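Local coordinates for protein acetyltransferase (Vibrio fischeri, PDB 3JVN) that probably transfers acyl groups, most likely acetyl, as a member of the GNAT acetyltransferase family, at residues S18-Y21 with K22-E26. Numbering follows the deposited sequence.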
loop_
_atom_site.group_PDB
_atom_site.type_symbol
_atom_site.label_atom_id
_atom_site.label_comp_id
_atom_site.label_asym_id
_atom_site.label_seq_id
_atom_site.Cartn_x
_atom_site.Cartn_y
_atom_site.Cartn_z
ATOM N N SER A 18 8.635 10.000 27.892
ATOM C CA SER A 18 7.564 10.750 28.548
ATOM C C SER A 18 6.452 11.192 27.605
ATOM O O SER A 18 5.285 11.050 27.929
ATOM C CB SER A 18 8.153 11.977 29.251
ATOM O OG SER A 18 7.130 12.832 29.707
ATOM N N LEU A 19 6.810 11.743 26.453
ATOM C CA LEU A 19 5.804 12.188 25.488
ATOM C C LEU A 19 5.147 10.971 24.836
ATOM O O LEU A 19 3.979 11.017 24.446
ATOM C CB LEU A 19 6.435 13.076 24.405
ATOM C CG LEU A 19 7.153 14.357 24.842
ATOM C CD1 LEU A 19 7.964 14.934 23.683
ATOM C CD2 LEU A 19 6.149 15.359 25.345
HETATM N N MSE A 20 5.907 9.886 24.711
HETATM C CA MSE A 20 5.393 8.653 24.124
HETATM C C MSE A 20 4.374 8.100 25.119
HETATM O O MSE A 20 3.367 7.510 24.731
HETATM C CB MSE A 20 6.540 7.652 23.909
HETATM C CG MSE A 20 6.160 6.359 23.163
HETATM SE SE MSE A 20 5.766 6.582 21.251
HETATM C CE MSE A 20 7.483 7.276 20.678
ATOM N N TYR A 21 4.643 8.316 26.404
ATOM C CA TYR A 21 3.758 7.863 27.473
ATOM C C TYR A 21 2.506 8.740 27.511
ATOM O O TYR A 21 1.388 8.238 27.646
ATOM C CB TYR A 21 4.477 7.940 28.821
ATOM C CG TYR A 21 3.580 7.644 29.989
ATOM C CD1 TYR A 21 3.149 6.346 30.252
ATOM C CD2 TYR A 21 3.119 8.671 30.814
ATOM C CE1 TYR A 21 2.282 6.078 31.304
ATOM C CE2 TYR A 21 2.249 8.411 31.869
ATOM C CZ TYR A 21 1.835 7.115 32.109
ATOM O OH TYR A 21 0.975 6.852 33.150
ATOM N N LYS A 22 2.698 10.052 27.398
ATOM C CA LYS A 22 1.574 10.978 27.400
ATOM C C LYS A 22 0.643 10.632 26.236
ATOM O O LYS A 22 -0.580 10.616 26.395
ATOM C CB LYS A 22 2.058 12.427 27.263
ATOM C CG LYS A 22 2.656 13.045 28.529
ATOM C CD LYS A 22 3.063 14.495 28.254
ATOM C CE LYS A 22 3.346 15.313 29.522
ATOM N NZ LYS A 22 4.581 14.917 30.253
ATOM N N LEU A 23 1.230 10.351 25.070
ATOM C CA LEU A 23 0.456 10.001 23.879
ATOM C C LEU A 23 -0.415 8.781 24.152
ATOM O O LEU A 23 -1.647 8.836 24.038
ATOM C CB LEU A 23 1.379 9.694 22.689
ATOM C CG LEU A 23 0.678 9.226 21.393
ATOM C CD1 LEU A 23 -0.336 10.282 20.961
ATOM C CD2 LEU A 23 1.694 8.991 20.274
ATOM N N HIS A 24 0.232 7.679 24.514
ATOM C CA HIS A 24 -0.477 6.442 24.793
ATOM C C HIS A 24 -1.479 6.590 25.917
ATOM O O HIS A 24 -2.531 5.948 25.902
ATOM C CB HIS A 24 0.518 5.344 25.135
ATOM C CG HIS A 24 1.406 4.972 23.990
ATOM N ND1 HIS A 24 2.609 4.319 24.157
ATOM C CD2 HIS A 24 1.264 5.164 22.659
ATOM C CE1 HIS A 24 3.169 4.128 22.978
ATOM N NE2 HIS A 24 2.374 4.631 22.051
ATOM N N ASP A 25 -1.169 7.438 26.890
ATOM C CA ASP A 25 -2.076 7.636 28.014
ATOM C C ASP A 25 -3.407 8.217 27.560
ATOM O O ASP A 25 -4.468 7.669 27.860
ATOM C CB ASP A 25 -1.454 8.568 29.049
ATOM C CG ASP A 25 -2.257 8.614 30.330
ATOM O OD1 ASP A 25 -2.233 7.617 31.072
ATOM O OD2 ASP A 25 -2.928 9.628 30.593
ATOM N N GLU A 26 -3.338 9.335 26.843
ATOM C CA GLU A 26 -4.529 9.998 26.338
ATOM C C GLU A 26 -5.302 9.063 25.404
ATOM O O GLU A 26 -6.520 9.162 25.287
ATOM C CB GLU A 26 -4.137 11.288 25.601
ATOM C CG GLU A 26 -3.262 12.237 26.431
ATOM C CD GLU A 26 -2.682 13.398 25.624
ATOM O OE1 GLU A 26 -1.825 14.136 26.171
ATOM O OE2 GLU A 26 -3.076 13.573 24.449
#
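Met20, a selenomethionine, and His24 run side by side one helical turn apart and point the same way. The Met20 chain leaves anti to its backbone N and then bends twice, at chi2 (71°) and chi3, which brings the selenium close to the imidazole. CG of Met20 lies 3.7 Å from CE1 of His24, and the selenium sits 4.5 Å from the ring centroid, approaching obliquely in a Met-aromatic contact. One face of the same imidazole rests over the carbonyl oxygen of Met20, which is displaced toward the ring's rim. That oxygen accepts the backbone N-H of His24 at 3.1 Å in an almost straight bond. NE2 of His24 is hydrogen-bonded to OE2 of Glu93 on strand 86-96, which would limit rotation of the ring.

Three further i to i+4 backbone bonds, Lys22 to Ser18, Leu23 to Leu19 and Asp25 to Tyr21, make this a regular stretch of helix 13-30, the first helix of the GNAT fold here, following strand 4-7 and lying against the mixed sheet. Leu19 and Leu23 turn one side of it onto the sheet: Leu19 packs on Ile67 and Phe70, Leu23 on Glu93 and Tyr95.

The Lys22 chain runs back alongside the preceding turn. With CG anti to the carbonyl carbon (chi1 -76°), its methylenes pass the carbonyl oxygen of Ser18, CG coming within 3.4 Å of that O. A final bend at chi4 brings NZ to OG of Ser18 at 3.3 Å, a weak hydrogen bond. Tyr21 and Asp25 also extend alongside one another, the phenol ring and carboxylate planes turned 31° apart. Their ends approach loosely, with OH of Tyr21 3.9 Å from OD1 of Asp25, and the carboxylate oxygen lies obliquely to the ring.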